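Local coordinates for protein neural cell adhesion molecule 1 (Homo sapiens, PDB 2HAZ) that probably supports cell adhesion in the nervous system, through a first fibronectin type III repeat whose alpha-helix is critical for polysialylation of its N-glycans, at residues I70-L83 with E93-V105. Numbering follows the deposited sequence.
Sequences IVGLKPETTYAVRL and EISAASEFKTQPV
Phe-100 lays one face of its ring over CB of Tyr-79, a CH-pi contact with CB 4.0 Å from the Phe-100 centroid. The two rings run nearly parallel, planes at 18°, but are slid so far apart that they barely overlap. With chi1 at 64°, CG of Phe-100 sits between its backbone N and carbonyl carbon, and the ring leans across the strand pair, where Val-81 CG1 and Leu-73 CD1 meet its edge and Ile-70 CD1 comes within 3.5 Å of Phe-100 CZ. In the backbone, Tyr-79 and Phe-100 form an antiparallel hydrogen-bonded pair, as do Val-81 and Ser-98.

Just beyond strand 98-101, Thr-102 ties the chain to the 74-77 turn. Its OG1 donates to a lone pair of Lys-74 O at 2.5 Å and accepts the N-H of Thr-77 at 2.9 Å, nearly straight at 166°, while CG2 packs on Leu-73 CD1. A valine here would probably leave Lys-74 O and Thr-77 N without this shared mate and free the turn to shift. Tyr-79 OH accepts the N-H of Lys-74 at 2.9 Å, the tyrosine corner found in Greek-key beta sandwiches such as this one. At the other end, Ser-95 OG receives the N-H of Leu-83, standing in for a main-chain carbonyl.

Strands 78-87 and 90-101 form a hairpin in the four-stranded sheet of the fibronectin type III sandwich, with 90-101 at its edge and 39-46 on the other side of 78-87; Phe-100 reaches Ala-22 and Val-15 of the facing sheet.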
# COMPACT_ATOMS: atom_id res chain seq x y z
N ILE A 70 -4.43 -2.06 -6.75
CA ILE A 70 -3.63 -1.22 -7.61
C ILE A 70 -3.98 -1.52 -9.06
O ILE A 70 -4.34 -2.67 -9.43
CB ILE A 70 -2.11 -1.31 -7.29
CG1 ILE A 70 -1.58 -2.74 -7.47
CG2 ILE A 70 -1.81 -0.80 -5.85
CD1 ILE A 70 -0.13 -2.94 -6.99
N VAL A 71 -3.90 -0.48 -9.88
CA VAL A 71 -4.39 -0.50 -11.26
C VAL A 71 -3.35 0.02 -12.25
O VAL A 71 -2.27 0.47 -11.87
CB VAL A 71 -5.67 0.39 -11.43
CG1 VAL A 71 -6.84 -0.16 -10.62
CG2 VAL A 71 -5.37 1.83 -11.05
N GLY A 72 -3.69 -0.06 -13.54
CA GLY A 72 -2.86 0.50 -14.60
C GLY A 72 -1.50 -0.14 -14.75
O GLY A 72 -0.55 0.52 -15.20
N LEU A 73 -1.41 -1.42 -14.39
CA LEU A 73 -0.18 -2.18 -14.48
C LEU A 73 -0.05 -2.77 -15.88
O LEU A 73 -1.04 -2.91 -16.61
CB LEU A 73 -0.13 -3.29 -13.43
CG LEU A 73 -0.39 -2.90 -11.96
CD1 LEU A 73 -0.53 -4.16 -11.13
CD2 LEU A 73 0.73 -2.00 -11.44
N LYS A 74 1.18 -3.10 -16.23
CA LYS A 74 1.48 -3.77 -17.49
C LYS A 74 1.59 -5.26 -17.24
O LYS A 74 2.13 -5.67 -16.20
CB LYS A 74 2.81 -3.25 -18.05
CG LYS A 74 2.87 -1.74 -18.12
CD LYS A 74 3.82 -1.25 -19.20
CE LYS A 74 5.26 -1.58 -18.88
NZ LYS A 74 5.67 -1.12 -17.53
N PRO A 75 1.08 -6.09 -18.17
CA PRO A 75 1.17 -7.53 -18.02
C PRO A 75 2.62 -8.02 -17.99
O PRO A 75 3.52 -7.31 -18.42
CB PRO A 75 0.44 -8.07 -19.26
CG PRO A 75 -0.41 -6.95 -19.70
CD PRO A 75 0.35 -5.71 -19.39
N GLU A 76 2.81 -9.20 -17.41
CA GLU A 76 4.11 -9.89 -17.37
C GLU A 76 5.27 -9.05 -16.83
O GLU A 76 6.40 -9.19 -17.29
CB GLU A 76 4.48 -10.41 -18.77
CG GLU A 76 3.80 -11.68 -19.16
CD GLU A 76 4.13 -12.10 -20.57
OE1 GLU A 76 4.91 -13.06 -20.73
OE2 GLU A 76 3.63 -11.47 -21.53
N THR A 77 5.00 -8.19 -15.85
CA THR A 77 6.01 -7.27 -15.35
C THR A 77 6.14 -7.38 -13.83
O THR A 77 5.14 -7.43 -13.13
CB THR A 77 5.67 -5.81 -15.79
OG1 THR A 77 5.67 -5.71 -17.22
CG2 THR A 77 6.70 -4.82 -15.26
N THR A 78 7.38 -7.40 -13.32
CA THR A 78 7.63 -7.46 -11.87
C THR A 78 7.60 -6.06 -11.26
O THR A 78 8.30 -5.15 -11.75
CB THR A 78 8.98 -8.14 -11.57
OG1 THR A 78 9.07 -9.35 -12.34
CG2 THR A 78 9.13 -8.45 -10.07
N TYR A 79 6.82 -5.90 -10.19
CA TYR A 79 6.67 -4.62 -9.47
C TYR A 79 7.08 -4.74 -8.00
O TYR A 79 6.99 -5.82 -7.41
CB TYR A 79 5.22 -4.09 -9.51
CG TYR A 79 4.74 -3.63 -10.86
CD1 TYR A 79 4.75 -2.28 -11.21
CD2 TYR A 79 4.27 -4.56 -11.80
CE1 TYR A 79 4.34 -1.86 -12.45
CE2 TYR A 79 3.84 -4.15 -13.05
CZ TYR A 79 3.88 -2.80 -13.37
OH TYR A 79 3.45 -2.38 -14.59
N ALA A 80 7.50 -3.62 -7.41
CA ALA A 80 7.58 -3.44 -5.94
C ALA A 80 6.42 -2.57 -5.52
O ALA A 80 6.13 -1.58 -6.20
CB ALA A 80 8.91 -2.77 -5.54
N VAL A 81 5.77 -2.94 -4.41
CA VAL A 81 4.71 -2.13 -3.79
C VAL A 81 4.98 -1.96 -2.29
O VAL A 81 5.55 -2.83 -1.63
CB VAL A 81 3.30 -2.71 -4.06
CG1 VAL A 81 3.09 -4.07 -3.44
CG2 VAL A 81 2.19 -1.74 -3.62
N ARG A 82 4.62 -0.79 -1.78
CA ARG A 82 4.66 -0.48 -0.36
C ARG A 82 3.43 0.37 0.01
O ARG A 82 2.80 0.96 -0.88
CB ARG A 82 5.98 0.24 -0.03
CG ARG A 82 6.15 1.59 -0.70
CD ARG A 82 7.62 1.99 -0.82
NE ARG A 82 7.72 3.44 -0.94
CZ ARG A 82 8.84 4.15 -0.95
NH1 ARG A 82 10.03 3.57 -0.84
NH2 ARG A 82 8.77 5.47 -1.08
N LEU A 83 3.11 0.39 1.30
CA LEU A 83 1.94 1.06 1.85
C LEU A 83 2.33 1.91 3.03
O LEU A 83 3.16 1.51 3.84
CB LEU A 83 0.94 0.04 2.40
CG LEU A 83 0.00 -0.75 1.50
CD1 LEU A 83 -0.90 -1.53 2.44
CD2 LEU A 83 -0.84 0.16 0.61
N GLU A 93 5.14 5.63 8.72
CA GLU A 93 6.22 4.80 8.21
C GLU A 93 5.73 3.94 7.04
O GLU A 93 4.66 3.35 7.12
CB GLU A 93 6.72 3.87 9.32
CG GLU A 93 8.16 3.49 9.13
CD GLU A 93 8.62 2.43 10.12
OE1 GLU A 93 7.93 2.21 11.13
OE2 GLU A 93 9.68 1.81 9.87
N ILE A 94 6.51 3.89 5.96
CA ILE A 94 6.21 3.02 4.83
C ILE A 94 6.51 1.57 5.21
O ILE A 94 7.49 1.28 5.92
CB ILE A 94 7.02 3.40 3.57
CG1 ILE A 94 8.53 3.15 3.78
CG2 ILE A 94 6.77 4.85 3.19
CD1 ILE A 94 9.43 3.66 2.65
N SER A 95 5.66 0.68 4.73
CA SER A 95 5.86 -0.76 4.90
C SER A 95 7.15 -1.21 4.20
O SER A 95 7.69 -0.49 3.36
CB SER A 95 4.65 -1.55 4.37
OG SER A 95 4.56 -1.53 2.95
N ALA A 96 7.66 -2.39 4.57
CA ALA A 96 8.69 -3.03 3.74
C ALA A 96 8.10 -3.30 2.36
O ALA A 96 6.91 -3.61 2.25
CB ALA A 96 9.19 -4.33 4.38
N ALA A 97 8.90 -3.14 1.31
CA ALA A 97 8.38 -3.39 -0.04
C ALA A 97 8.09 -4.88 -0.30
O ALA A 97 8.82 -5.75 0.19
CB ALA A 97 9.32 -2.84 -1.09
N SER A 98 7.01 -5.15 -1.03
CA SER A 98 6.68 -6.51 -1.45
C SER A 98 6.74 -6.58 -2.97
O SER A 98 6.20 -5.71 -3.65
CB SER A 98 5.28 -6.90 -0.99
OG SER A 98 4.96 -8.22 -1.40
N GLU A 99 7.38 -7.62 -3.49
CA GLU A 99 7.57 -7.72 -4.92
C GLU A 99 6.60 -8.76 -5.49
O GLU A 99 6.42 -9.83 -4.90
CB GLU A 99 9.04 -8.05 -5.24
CG GLU A 99 10.05 -6.87 -5.12
CD GLU A 99 10.60 -6.59 -3.69
OE1 GLU A 99 11.32 -7.44 -3.11
OE2 GLU A 99 10.34 -5.49 -3.15
N PHE A 100 5.95 -8.44 -6.60
CA PHE A 100 5.08 -9.38 -7.30
C PHE A 100 5.25 -9.25 -8.82
O PHE A 100 5.92 -8.31 -9.30
CB PHE A 100 3.61 -9.16 -6.92
CG PHE A 100 3.08 -7.81 -7.35
CD1 PHE A 100 2.42 -7.65 -8.58
CD2 PHE A 100 3.24 -6.69 -6.53
CE1 PHE A 100 1.95 -6.39 -8.97
CE2 PHE A 100 2.77 -5.45 -6.91
CZ PHE A 100 2.13 -5.29 -8.14
N LYS A 101 4.64 -10.17 -9.57
CA LYS A 101 4.66 -10.13 -11.05
C LYS A 101 3.25 -10.26 -11.62
O LYS A 101 2.49 -11.16 -11.23
CB LYS A 101 5.58 -11.24 -11.60
CG LYS A 101 6.00 -11.00 -13.06
CD LYS A 101 6.95 -12.11 -13.53
CE LYS A 101 7.62 -11.70 -14.83
NZ LYS A 101 8.25 -12.84 -15.56
N THR A 102 2.90 -9.37 -12.54
CA THR A 102 1.61 -9.45 -13.19
C THR A 102 1.63 -10.65 -14.14
O THR A 102 2.67 -10.96 -14.74
CB THR A 102 1.24 -8.14 -13.96
OG1 THR A 102 2.37 -7.69 -14.73
CG2 THR A 102 0.83 -7.02 -12.99
N GLN A 103 0.50 -11.33 -14.24
CA GLN A 103 0.33 -12.46 -15.14
C GLN A 103 0.38 -12.06 -16.61
O GLN A 103 0.09 -10.91 -16.95
CB GLN A 103 -1.00 -13.16 -14.86
CG GLN A 103 -1.10 -13.68 -13.43
CD GLN A 103 -2.30 -14.58 -13.25
OE1 GLN A 103 -2.45 -15.58 -13.97
NE2 GLN A 103 -3.17 -14.24 -12.30
N PRO A 104 0.76 -13.01 -17.49
CA PRO A 104 0.64 -12.84 -18.93
C PRO A 104 -0.82 -12.72 -19.34
O PRO A 104 -1.69 -13.36 -18.74
CB PRO A 104 1.25 -14.15 -19.50
CG PRO A 104 1.25 -15.10 -18.41
CD PRO A 104 1.37 -14.30 -17.13
N VAL A 105 -1.09 -11.89 -20.35
CA VAL A 105 -2.40 -11.89 -20.99
C VAL A 105 -2.63 -13.26 -21.62
O VAL A 105 -3.49 -14.04 -21.17
CB VAL A 105 -2.54 -10.79 -22.06
CG1 VAL A 105 -3.98 -10.74 -22.58
CG2 VAL A 105 -2.12 -9.43 -21.51
OXT VAL A 105 -1.95 -13.64 -22.59
O HOH W 1 1.24 -10.90 -21.65
O HOH W 2 8.12 -11.27 -17.93